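PDB 3R2U: metallo-beta-lactamase family protein from Staphylococcus aureus, which probably acts as an iron-dependent hydrolase of the metallo-beta-lactamase superfamily, with a rhodanese-like domain toward the end of its sequence. Local coordinates for residues E49-D54 with D126-G131; L71-A76 with I94-N99; F170-D175 with K227-I232; G177-L182 with D257-D262. All blocks are in the same frame, centred on the assembly; numbering follows the deposited sequence.

Overall arrangement
Interactions 1 and 2 lie together, their centres 10 Å apart, and share a sheet: strands 49-53 and 72-77 are neighbours in it, and Ala50 O lies 3.0 Å from Thr74 N. Interactions 3 and 4 form a second pair, with centres 15 Å apart, joined by the loop that follows the iron ligand Asp169; Phe170 O is 3.2 Å from Gly177 N. The pairs do not touch: nearest atoms are about 8 Å apart for interactions 1 and 3, and about 17 Å for 2 and 3, which lie on opposite sides of the chain's centre. Iron, bound by His80, His143 and Asp169, is about 6 Å from the side chain of Phe172 in interaction 3 and about 8 Å from Gly177 in interaction 4.

Interaction 1 of 4, residues E49-D54 with D126-G131; sequences EAMIID and DDIYVG
Met51 reaches from strand 49-53 toward Val130 and Ile128 of strand 127-130, and its methyl group touches both. With CG anti to the backbone N (chi1 174°), the chain runs out straight until it bends at chi3 (-84°). Its CB starts 3.9 Å from Val130 CG2, SD follows at a looser 4.2 Å from the same methyl, and the bend brings CE to 3.7 Å from Val130 CG2 and 3.8 Å from Ile128 CG2. The thioether thus crosses both branched side chains at about a right angle. Val130 divides its two methyls: CG2 faces Met51, while CG1 lies against the Ala50 backbone, 3.8 Å from Ala50 C.

At the other end the contact is polar. Gly131 N donates to Glu49 OE1 over 3.1 Å, a moderately bent bond that meets the oxygen from above the carboxylate plane, 66° out of it. A water that donates to Glu49 OE1 also donates to Tyr129 O, its oxygen 2.9 Å from that carbonyl, so one carboxylate oxygen serves the start of the turn both directly and through solvent. Gly131 has a positive phi, a conformation that suits glycine.

Backbone pairing plays no part in this contact: the strand axes pass 7.4 Å apart and belong to different sheets. Strand 49-53 pairs with 37-44 and 72-77, whereas 127-130 is an outermost strand paired with 133-139, whose Leu135 also packs on Met51. Apolar side chains interleaved between two facing mixed sheets are the hallmark of the metallo-beta-lactamase alpha-beta/beta-alpha sandwich.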
loop_
_atom_site.group_PDB
_atom_site.type_symbol
_atom_site.label_atom_id
_atom_site.label_comp_id
_atom_site.label_asym_id
_atom_site.label_seq_id
_atom_site.Cartn_x
_atom_site.Cartn_y
_atom_site.Cartn_z
ATOM N N GLU A 49 29.918 5.028 4.534
ATOM C CA GLU A 49 29.918 3.622 4.911
ATOM C C GLU A 49 28.833 3.371 5.940
ATOM O O GLU A 49 28.520 4.238 6.735
ATOM C CB GLU A 49 31.297 3.169 5.402
ATOM C CG GLU A 49 32.327 3.254 4.276
ATOM C CD GLU A 49 33.726 2.743 4.650
ATOM O OE1 GLU A 49 33.882 1.941 5.597
ATOM O OE2 GLU A 49 34.677 3.136 3.961
ATOM N N ALA A 50 28.243 2.191 5.903
ATOM C CA ALA A 50 27.170 1.859 6.840
ATOM C C ALA A 50 27.198 0.380 7.180
ATOM O O ALA A 50 27.593 -0.452 6.352
ATOM C CB ALA A 50 25.819 2.252 6.265
ATOM N N MET A 51 26.778 0.069 8.403
ATOM C CA MET A 51 26.757 -1.288 8.907
ATOM C C MET A 51 25.407 -1.695 9.471
ATOM O O MET A 51 24.762 -0.905 10.166
ATOM C CB MET A 51 27.777 -1.440 10.045
ATOM C CG MET A 51 27.715 -2.816 10.728
ATOM S SD MET A 51 28.790 -3.023 12.149
ATOM C CE MET A 51 30.344 -3.480 11.373
ATOM N N ILE A 52 24.989 -2.932 9.177
ATOM C CA ILE A 52 23.781 -3.499 9.789
ATOM C C ILE A 52 24.224 -4.420 10.924
ATOM O O ILE A 52 25.065 -5.298 10.716
ATOM C CB ILE A 52 22.961 -4.376 8.847
ATOM C CG1 ILE A 52 22.587 -3.652 7.554
ATOM C CG2 ILE A 52 21.691 -4.833 9.559
ATOM C CD1 ILE A 52 22.048 -4.598 6.474
ATOM N N ILE A 53 23.645 -4.239 12.109
ATOM C CA ILE A 53 23.909 -5.123 13.248
ATOM C C ILE A 53 22.690 -6.037 13.463
ATOM O O ILE A 53 21.546 -5.561 13.544
ATOM C CB ILE A 53 24.228 -4.328 14.509
ATOM C CG1 ILE A 53 25.551 -3.576 14.291
ATOM C CG2 ILE A 53 24.325 -5.268 15.707
ATOM C CD1 ILE A 53 25.879 -2.645 15.368
ATOM N N ASP A 54 22.957 -7.341 13.553
ATOM C CA ASP A 54 21.953 -8.386 13.680
ATOM C C ASP A 54 20.875 -8.345 12.578
ATOM O O ASP A 54 19.690 -8.326 12.854
ATOM C CB ASP A 54 21.346 -8.415 15.106
ATOM C CG ASP A 54 22.321 -8.993 16.159
ATOM O OD1 ASP A 54 23.303 -9.669 15.751
ATOM O OD2 ASP A 54 22.075 -8.818 17.396
ATOM N N ASP A 126 39.196 -6.572 19.241
ATOM C CA ASP A 126 39.345 -6.187 17.837
ATOM C C ASP A 126 38.537 -4.905 17.639
ATOM O O ASP A 126 37.531 -4.677 18.327
ATOM C CB ASP A 126 38.796 -7.256 16.871
ATOM C CG ASP A 126 39.730 -8.445 16.697
ATOM O OD1 ASP A 126 40.894 -8.393 17.141
ATOM O OD2 ASP A 126 39.291 -9.436 16.084
ATOM N N ASP A 127 39.000 -4.058 16.726
ATOM C CA ASP A 127 38.284 -2.839 16.386
ATOM C C ASP A 127 37.795 -2.976 14.968
ATOM O O ASP A 127 38.507 -3.459 14.122
ATOM C CB ASP A 127 39.186 -1.610 16.479
ATOM C CG ASP A 127 39.605 -1.287 17.903
ATOM O OD1 ASP A 127 38.815 -1.512 18.853
ATOM O OD2 ASP A 127 40.729 -0.785 18.063
ATOM N N ILE A 128 36.569 -2.550 14.722
ATOM C CA ILE A 128 35.983 -2.551 13.394
ATOM C C ILE A 128 35.652 -1.087 13.118
ATOM O O ILE A 128 35.037 -0.446 13.938
ATOM C CB ILE A 128 34.668 -3.346 13.351
ATOM C CG1 ILE A 128 34.862 -4.767 13.871
ATOM C CG2 ILE A 128 34.093 -3.395 11.937
ATOM C CD1 ILE A 128 33.545 -5.494 14.131
ATOM N N TYR A 129 36.083 -0.566 11.979
ATOM C CA TYR A 129 35.764 0.785 11.587
ATOM C C TYR A 129 34.734 0.760 10.451
ATOM O O TYR A 129 34.856 -0.006 9.484
ATOM C CB TYR A 129 37.013 1.559 11.159
ATOM C CG TYR A 129 37.958 1.809 12.306
ATOM C CD1 TYR A 129 38.996 0.920 12.586
ATOM C CD2 TYR A 129 37.805 2.922 13.126
ATOM C CE1 TYR A 129 39.869 1.153 13.648
ATOM C CE2 TYR A 129 38.668 3.159 14.191
ATOM C CZ TYR A 129 39.692 2.272 14.445
ATOM O OH TYR A 129 40.528 2.496 15.493
ATOM N N VAL A 130 33.684 1.557 10.637
ATOM C CA VAL A 130 32.640 1.777 9.656
ATOM C C VAL A 130 32.866 3.257 9.312
ATOM O O VAL A 130 32.376 4.168 9.998
ATOM C CB VAL A 130 31.240 1.524 10.258
ATOM C CG1 VAL A 130 30.155 1.668 9.197
ATOM C CG2 VAL A 130 31.192 0.137 10.873
ATOM N N GLY A 131 33.640 3.504 8.261
ATOM C CA GLY A 131 34.028 4.870 7.948
ATOM C C GLY A 131 34.831 5.312 9.168
ATOM O O GLY A 131 35.733 4.595 9.606
HETATM O O HOH W 1 35.793 1.112 6.989
#

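Interaction 2 of 4, residues L71-A76 with I94-N99; sequences LTITHA and IKLNAN
The residues before and after His75 bind the backbone of Asn99: Asn99 N donates to Thr74 O over 3.0 Å, and Ala76 N donates to Asn99 O, also over 3.0 Å. This pattern defines a parallel bridge between His75 and Asn99, whose CA atoms lie 4.8 Å apart. His75 CA adds a CA-H...O contact to Asn99 O at 3.2 Å. Toward the helix the chains diverge, and a water spans the widening gap by donating to both Ile73 O and Leu96 O.

Among the side chains, Ile73 holds CG1 anti to its carbonyl carbon (chi1 -61°), which leaves CG2 anti to the backbone N and 3.8 Å from Leu96 CD1. The methyl of Ala98 sits 3.4 Å from Thr74 O, just ahead of the bridge. On the sheet face shared by His75 and Asn99, Asn99 CB lies obliquely to the imidazole. Thr74 OG1 lies in the ring plane and hydrogen-bonds His75 ND1 at 2.6 Å, which would hold the ring's rotation.

Asn97, with positive phi, takes the chain out of helix 89-96 and into strand 99-103. Strand 72-77, that helix and the neighbouring parallel strand make a beta-alpha-beta crossover, and this contact marks where its second strand joins the sheet.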
loop_
_atom_site.group_PDB
_atom_site.type_symbol
_atom_site.label_atom_id
_atom_site.label_comp_id
_atom_site.label_asym_id
_atom_site.label_seq_id
_atom_site.Cartn_x
_atom_site.Cartn_y
_atom_site.Cartn_z
ATOM N N LEU A 71 23.758 6.634 2.309
ATOM C CA LEU A 71 24.731 5.686 2.822
ATOM C C LEU A 71 24.780 4.449 1.943
ATOM O O LEU A 71 23.825 4.141 1.226
ATOM C CB LEU A 71 24.334 5.267 4.231
ATOM C CG LEU A 71 24.231 6.373 5.278
ATOM C CD1 LEU A 71 23.445 5.881 6.491
ATOM C CD2 LEU A 71 25.599 6.892 5.652
ATOM N N THR A 72 25.882 3.724 2.035
ATOM C CA THR A 72 26.062 2.487 1.313
ATOM C C THR A 72 26.344 1.397 2.337
ATOM O O THR A 72 27.260 1.519 3.140
ATOM C CB THR A 72 27.240 2.583 0.322
ATOM O OG1 THR A 72 26.984 3.643 -0.596
ATOM C CG2 THR A 72 27.414 1.273 -0.459
ATOM N N ILE A 73 25.556 0.326 2.307
ATOM C CA ILE A 73 25.749 -0.774 3.242
ATOM C C ILE A 73 26.972 -1.550 2.783
ATOM O O ILE A 73 26.933 -2.232 1.762
ATOM C CB ILE A 73 24.517 -1.681 3.315
ATOM C CG1 ILE A 73 23.310 -0.870 3.815
ATOM C CG2 ILE A 73 24.793 -2.891 4.222
ATOM C CD1 ILE A 73 22.020 -1.594 3.734
ATOM N N THR A 74 28.057 -1.380 3.531
ATOM C CA THR A 74 29.353 -1.971 3.254
ATOM C C THR A 74 29.752 -2.980 4.326
ATOM O O THR A 74 30.715 -3.698 4.167
ATOM C CB THR A 74 30.424 -0.867 3.241
ATOM O OG1 THR A 74 30.262 -0.049 4.416
ATOM C CG2 THR A 74 30.295 0.024 1.979
ATOM N N HIS A 75 28.995 -3.037 5.421
ATOM C CA HIS A 75 29.334 -3.889 6.551
ATOM C C HIS A 75 28.097 -4.468 7.228
ATOM O O HIS A 75 27.005 -3.892 7.148
ATOM C CB HIS A 75 30.027 -3.070 7.664
ATOM C CG HIS A 75 31.304 -2.382 7.264
ATOM N ND1 HIS A 75 31.334 -1.274 6.442
ATOM C CD2 HIS A 75 32.580 -2.575 7.676
ATOM C CE1 HIS A 75 32.583 -0.857 6.316
ATOM N NE2 HIS A 75 33.360 -1.633 7.050
ATOM N N ALA A 76 28.296 -5.598 7.904
ATOM C CA ALA A 76 27.285 -6.181 8.791
ATOM C C ALA A 76 28.001 -6.989 9.869
ATOM O O ALA A 76 29.043 -7.586 9.632
ATOM C CB ALA A 76 26.288 -7.051 8.037
ATOM N N ILE A 94 26.795 -12.146 0.593
ATOM C CA ILE A 94 26.578 -12.628 -0.772
ATOM C C ILE A 94 25.849 -11.629 -1.700
ATOM O O ILE A 94 26.290 -11.390 -2.820
ATOM C CB ILE A 94 25.831 -13.978 -0.767
ATOM C CG1 ILE A 94 26.702 -15.049 -0.076
ATOM C CG2 ILE A 94 25.482 -14.407 -2.213
ATOM C CD1 ILE A 94 25.980 -16.373 0.155
ATOM N N LYS A 95 24.768 -11.016 -1.233
ATOM C CA LYS A 95 23.992 -10.133 -2.119
ATOM C C LYS A 95 24.583 -8.758 -2.235
ATOM O O LYS A 95 24.502 -8.152 -3.300
ATOM C CB LYS A 95 22.531 -10.016 -1.649
ATOM C CG LYS A 95 21.717 -11.310 -1.737
ATOM C CD LYS A 95 20.264 -11.049 -1.391
ATOM C CE LYS A 95 19.379 -12.279 -1.481
ATOM N NZ LYS A 95 17.960 -11.884 -1.185
ATOM N N LEU A 96 25.161 -8.252 -1.139
ATOM C CA LEU A 96 25.685 -6.898 -1.121
ATOM C C LEU A 96 27.223 -6.821 -1.203
ATOM O O LEU A 96 27.779 -5.721 -1.228
ATOM C CB LEU A 96 25.178 -6.163 0.132
ATOM C CG LEU A 96 23.666 -6.127 0.358
ATOM C CD1 LEU A 96 23.338 -5.240 1.563
ATOM C CD2 LEU A 96 22.912 -5.626 -0.875
ATOM N N ASN A 97 27.900 -7.973 -1.235
ATOM C CA ASN A 97 29.358 -8.014 -1.268
ATOM C C ASN A 97 29.936 -7.166 -0.121
ATOM O O ASN A 97 30.942 -6.495 -0.274
ATOM C CB ASN A 97 29.889 -7.529 -2.626
ATOM C CG ASN A 97 31.351 -7.852 -2.833
ATOM O OD1 ASN A 97 31.802 -8.960 -2.556
ATOM N ND2 ASN A 97 32.096 -6.892 -3.364
ATOM N N ALA A 98 29.279 -7.201 1.026
ATOM C CA ALA A 98 29.725 -6.440 2.183
ATOM C C ALA A 98 30.684 -7.263 3.038
ATOM O O ALA A 98 30.726 -8.505 2.951
ATOM C CB ALA A 98 28.519 -6.020 3.020
ATOM N N ASN A 99 31.489 -6.567 3.832
ATOM C CA ASN A 99 32.337 -7.233 4.808
ATOM C C ASN A 99 31.440 -7.640 5.964
ATOM O O ASN A 99 30.628 -6.836 6.410
ATOM C CB ASN A 99 33.426 -6.298 5.303
ATOM C CG ASN A 99 34.492 -6.053 4.253
ATOM O OD1 ASN A 99 34.731 -4.935 3.853
ATOM N ND2 ASN A 99 35.090 -7.108 3.776
HETATM O O HOH W 2 28.670 -3.603 0.134
#

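Interaction 3 of 4, residues F170-D175 with K227-I232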
loop_
_atom_site.group_PDB
_atom_site.type_symbol
_atom_site.label_atom_id
_atom_site.label_comp_id
_atom_site.label_asym_id
_atom_site.label_seq_id
_atom_site.Cartn_x
_atom_site.Cartn_y
_atom_site.Cartn_z
ATOM N N PHE A 170 22.971 -10.316 25.625
ATOM C CA PHE A 170 23.779 -10.259 26.841
ATOM C C PHE A 170 23.037 -9.407 27.882
ATOM O O PHE A 170 22.647 -9.911 28.936
ATOM C CB PHE A 170 25.188 -9.736 26.492
ATOM C CG PHE A 170 25.985 -9.235 27.666
ATOM C CD1 PHE A 170 26.041 -9.946 28.848
ATOM C CD2 PHE A 170 26.754 -8.080 27.547
ATOM C CE1 PHE A 170 26.804 -9.485 29.929
ATOM C CE2 PHE A 170 27.515 -7.609 28.618
ATOM C CZ PHE A 170 27.537 -8.317 29.815
ATOM N N ILE A 171 22.808 -8.131 27.564
ATOM C CA ILE A 171 22.046 -7.228 28.435
ATOM C C ILE A 171 20.786 -6.718 27.743
ATOM O O ILE A 171 20.862 -6.163 26.629
ATOM C CB ILE A 171 22.850 -5.978 28.827
ATOM C CG1 ILE A 171 24.129 -6.371 29.589
ATOM C CG2 ILE A 171 21.988 -5.053 29.715
ATOM C CD1 ILE A 171 25.028 -5.203 29.861
ATOM N N PHE A 172 19.635 -6.894 28.400
ATOM C CA PHE A 172 18.365 -6.366 27.890
ATOM C C PHE A 172 17.982 -5.183 28.734
ATOM O O PHE A 172 18.660 -4.872 29.726
ATOM C CB PHE A 172 17.230 -7.382 27.993
ATOM C CG PHE A 172 17.452 -8.631 27.203
ATOM C CD1 PHE A 172 17.682 -8.567 25.839
ATOM C CD2 PHE A 172 17.367 -9.875 27.812
ATOM C CE1 PHE A 172 17.858 -9.725 25.094
ATOM C CE2 PHE A 172 17.537 -11.044 27.081
ATOM C CZ PHE A 172 17.798 -10.974 25.727
ATOM N N VAL A 173 16.915 -4.497 28.339
ATOM C CA VAL A 173 16.393 -3.440 29.168
ATOM C C VAL A 173 15.659 -4.151 30.281
ATOM O O VAL A 173 14.679 -4.836 30.037
ATOM C CB VAL A 173 15.420 -2.528 28.434
ATOM C CG1 VAL A 173 14.790 -1.549 29.421
ATOM C CG2 VAL A 173 16.128 -1.802 27.303
ATOM N N GLY A 174 16.171 -4.046 31.491
ATOM C CA GLY A 174 15.526 -4.655 32.647
ATOM C C GLY A 174 15.906 -6.101 32.968
ATOM O O GLY A 174 15.456 -6.632 33.965
ATOM N N ASP A 175 16.703 -6.752 32.122
ATOM C CA ASP A 175 17.092 -8.130 32.406
ATOM C C ASP A 175 18.326 -8.480 31.590
ATOM O O ASP A 175 18.933 -7.603 30.946
ATOM C CB ASP A 175 15.912 -9.087 32.094
ATOM C CG ASP A 175 15.885 -10.312 33.000
ATOM O OD1 ASP A 175 16.955 -10.821 33.391
ATOM O OD2 ASP A 175 14.773 -10.768 33.331
ATOM N N LYS A 227 9.851 -12.064 29.506
ATOM C CA LYS A 227 8.731 -11.277 30.038
ATOM C C LYS A 227 9.205 -9.943 30.625
ATOM O O LYS A 227 8.477 -8.951 30.589
ATOM C CB LYS A 227 7.951 -12.070 31.100
ATOM C CG LYS A 227 7.334 -13.369 30.590
ATOM C CD LYS A 227 6.529 -14.078 31.674
ATOM C CE LYS A 227 6.063 -15.456 31.212
ATOM N NZ LYS A 227 7.213 -16.371 30.918
ATOM N N SER A 228 10.423 -9.922 31.156
ATOM C CA SER A 228 10.983 -8.714 31.757
ATOM C C SER A 228 11.598 -7.708 30.784
ATOM O O SER A 228 12.009 -6.629 31.223
ATOM C CB SER A 228 12.067 -9.108 32.771
ATOM O OG SER A 228 11.585 -10.061 33.702
ATOM N N LEU A 229 11.671 -8.036 29.487
ATOM C CA LEU A 229 12.340 -7.139 28.516
ATOM C C LEU A 229 11.561 -5.850 28.252
ATOM O O LEU A 229 10.325 -5.854 28.058
ATOM C CB LEU A 229 12.659 -7.846 27.192
ATOM C CG LEU A 229 13.381 -9.191 27.288
ATOM C CD1 LEU A 229 14.081 -9.479 25.955
ATOM C CD2 LEU A 229 14.369 -9.209 28.442
ATOM N N GLY A 230 12.304 -4.749 28.235
ATOM C CA GLY A 230 11.702 -3.433 28.051
ATOM C C GLY A 230 11.114 -3.229 26.672
ATOM O O GLY A 230 11.585 -3.817 25.686
ATOM N N ALA A 231 10.040 -2.435 26.617
ATOM C CA ALA A 231 9.437 -2.034 25.360
ATOM C C ALA A 231 10.307 -0.877 24.840
ATOM O O ALA A 231 10.552 -0.755 23.623
ATOM C CB ALA A 231 7.997 -1.587 25.562
ATOM N N ILE A 232 10.786 -0.037 25.764
ATOM C CA ILE A 232 11.650 1.077 25.385
ATOM C C ILE A 232 12.792 0.436 24.644
ATOM O O ILE A 232 13.353 -0.546 25.117
ATOM C CB ILE A 232 12.148 1.902 26.599
ATOM C CG1 ILE A 232 12.852 3.185 26.116
ATOM C CG2 ILE A 232 13.067 1.063 27.505
ATOM C CD1 ILE A 232 13.020 4.255 27.216
#
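Ser228 comes first along the segment 227-232, its CB 3.2 Å from Asp175 OD2. The other carboxylate oxygen, OD1, is taken up outside the contact by a salt bridge to Arg178 and a hydrogen bond from Trp245.

Leu229 follows and turns its side chain onto Phe172. Because CG stands anti to the carbonyl carbon (chi1 -50°), the isobutyl group projects over the ring: CD1 is 3.6 Å from the ring centroid, a CH-pi contact, although the exact placement of the leucine is doubtful. His219 touches both residues from outside.

Gly230 supplies the backbone link. Its N donates to Val173 O over 3.0 Å. With no side chain in the way, its CA also comes within 3.8 Å of Val173 CB. Farther on, Ile232 CG2 meets Val173 CG1 at 3.7 Å, the two side chains crossing at about a right angle; Trp216 of the third subunit packs on Ile232 as well.

One backbone bond, with apolar contacts from Leu229 and Ile232 and a serine against a carboxylate, joins two irregular loops. Since Phe172 lies about 6 Å from the iron ion, the chemistry is consistent with an apolar patch, Phe172 backed by Leu229, near the metal, with the buried carboxylate of Asp175 probably balanced by Arg178.

Interaction 4 of 4, residues G177-L182 with D257-D262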
loop_
_atom_site.group_PDB
_atom_site.type_symbol
_atom_site.label_atom_id
_atom_site.label_comp_id
_atom_site.label_asym_id
_atom_site.label_seq_id
_atom_site.Cartn_x
_atom_site.Cartn_y
_atom_site.Cartn_z
ATOM N N GLY A 177 20.295 -12.024 29.316
ATOM C CA GLY A 177 20.065 -13.282 28.652
ATOM C C GLY A 177 20.292 -14.458 29.576
ATOM O O GLY A 177 20.930 -14.316 30.605
ATOM N N ARG A 178 19.704 -15.596 29.226
ATOM C CA ARG A 178 19.878 -16.831 29.955
ATOM C C ARG A 178 20.659 -17.726 29.023
ATOM O O ARG A 178 20.539 -17.594 27.800
ATOM C CB ARG A 178 18.528 -17.500 30.281
ATOM C CG ARG A 178 17.540 -16.662 31.155
ATOM C CD ARG A 178 18.197 -16.184 32.419
ATOM N NE ARG A 178 17.275 -15.787 33.495
ATOM C CZ ARG A 178 16.933 -14.532 33.809
ATOM N NH1 ARG A 178 17.394 -13.491 33.134
ATOM N NH2 ARG A 178 16.109 -14.318 34.820
ATOM N N PRO A 179 21.448 -18.667 29.576
ATOM C CA PRO A 179 22.197 -19.549 28.686
ATOM C C PRO A 179 21.289 -20.393 27.799
ATOM O O PRO A 179 20.368 -21.025 28.306
ATOM C CB PRO A 179 22.976 -20.447 29.651
ATOM C CG PRO A 179 23.006 -19.694 30.949
ATOM C CD PRO A 179 21.721 -18.946 30.994
ATOM N N ASP A 180 21.516 -20.353 26.482
ATOM C CA ASP A 180 20.763 -21.200 25.536
ATOM C C ASP A 180 20.969 -22.654 25.920
ATOM O O ASP A 180 22.087 -23.062 26.218
ATOM C CB ASP A 180 21.244 -21.012 24.081
ATOM C CG ASP A 180 20.632 -19.806 23.405
ATOM O OD1 ASP A 180 19.724 -19.190 24.008
ATOM O OD2 ASP A 180 21.038 -19.482 22.264
ATOM N N LEU A 181 19.892 -23.434 25.909
ATOM C CA LEU A 181 19.983 -24.841 26.250
ATOM C C LEU A 181 20.639 -25.635 25.125
ATOM O O LEU A 181 20.742 -25.168 23.997
ATOM C CB LEU A 181 18.605 -25.432 26.591
ATOM C CG LEU A 181 17.889 -24.881 27.834
ATOM C CD1 LEU A 181 16.705 -25.795 28.219
ATOM C CD2 LEU A 181 18.861 -24.732 29.023
ATOM N N LEU A 182 21.088 -26.840 25.455
ATOM C CA LEU A 182 21.753 -27.711 24.491
ATOM C C LEU A 182 20.850 -28.875 24.144
ATOM O O LEU A 182 19.924 -29.203 24.896
ATOM C CB LEU A 182 23.069 -28.246 25.065
ATOM C CG LEU A 182 24.113 -27.198 25.465
ATOM C CD1 LEU A 182 25.308 -27.887 26.124
ATOM C CD2 LEU A 182 24.547 -26.351 24.253
ATOM N N ASP A 257 21.833 -19.302 40.466
ATOM C CA ASP A 257 20.535 -19.891 40.785
ATOM C C ASP A 257 19.380 -19.099 40.191
ATOM O O ASP A 257 18.493 -19.680 39.572
ATOM C CB ASP A 257 20.311 -19.992 42.296
ATOM C CG ASP A 257 18.975 -20.643 42.639
ATOM O OD1 ASP A 257 18.703 -21.771 42.169
ATOM O OD2 ASP A 257 18.202 -20.033 43.396
ATOM N N LYS A 258 19.374 -17.786 40.394
ATOM C CA LYS A 258 18.288 -16.968 39.863
ATOM C C LYS A 258 18.295 -17.000 38.338
ATOM O O LYS A 258 17.245 -17.120 37.708
ATOM C CB LYS A 258 18.323 -15.529 40.371
ATOM C CG LYS A 258 17.202 -14.662 39.730
ATOM C CD LYS A 258 16.982 -13.325 40.429
ATOM C CE LYS A 258 15.880 -12.515 39.734
ATOM N NZ LYS A 258 15.517 -11.288 40.515
ATOM N N LEU A 259 19.486 -16.945 37.751
ATOM C CA LEU A 259 19.605 -16.952 36.309
ATOM C C LEU A 259 19.004 -18.217 35.699
ATOM O O LEU A 259 18.151 -18.139 34.813
ATOM C CB LEU A 259 21.075 -16.846 35.892
ATOM C CG LEU A 259 21.293 -16.544 34.410
ATOM C CD1 LEU A 259 20.757 -15.136 34.102
ATOM C CD2 LEU A 259 22.752 -16.665 34.012
ATOM N N ILE A 260 19.406 -19.377 36.207
ATOM C CA ILE A 260 19.006 -20.630 35.588
ATOM C C ILE A 260 17.884 -21.429 36.242
ATOM O O ILE A 260 17.621 -22.552 35.821
ATOM C CB ILE A 260 20.245 -21.538 35.392
ATOM C CG1 ILE A 260 20.735 -22.119 36.717
ATOM C CG2 ILE A 260 21.344 -20.753 34.684
ATOM C CD1 ILE A 260 21.956 -22.991 36.573
ATOM N N SER A 261 17.212 -20.882 37.248
ATOM C CA SER A 261 16.133 -21.628 37.887
ATOM C C SER A 261 14.754 -21.229 37.390
ATOM O O SER A 261 14.487 -20.061 37.086
ATOM C CB SER A 261 16.193 -21.505 39.407
ATOM O OG SER A 261 17.371 -22.119 39.891
ATOM N N ASP A 262 13.891 -22.236 37.307
ATOM C CA ASP A 262 12.502 -22.075 36.893
ATOM C C ASP A 262 12.333 -21.174 35.670
ATOM O O ASP A 262 11.602 -20.175 35.701
ATOM C CB ASP A 262 11.666 -21.571 38.076
ATOM C CG ASP A 262 11.696 -22.531 39.265
ATOM O OD1 ASP A 262 11.262 -22.121 40.363
ATOM O OD2 ASP A 262 12.156 -23.687 39.109
#
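Arg178 and Pro179 lie against Leu259 in the last turn of helix 252-260, in the metallo-beta-lactamase fold, where the loop following strand 164-168 runs past the iron site. Arg178 bends at chi2 (-53°), which folds its chain back toward the helix end. NE thereby comes 2.8 Å from Leu259 O, and the oxygen lies at the edge of the guanidinium, near its plane. With an N-H...O angle of 119° the bond is weak. NH1 has a stronger partner outside the contact, a salt bridge to Asp175, so the guanidinium links the end of the helix to a neighbouring part of its own loop.

Leu259 complements this bend. Its CG is anti to the backbone N (chi1 -167°), which carries the branch obliquely across the arginine chain and leaves CG 3.7 Å from Arg178 CD. The two methyls then part: CD1 lies against Arg178 CD and NE and also reaches Gly177 O at 3.6 Å, whereas CD2 turns to the proline.

The backbone of the loop bears on the metal site, because Arg178 O accepts a hydrogen bond from ND1 of the iron ligand His143, a second-shell contact that probably orients the imidazole. Pro179 CD completes the packing, 3.9 Å from Leu259 CD2 and 4.1 Å from Ile260 CG2.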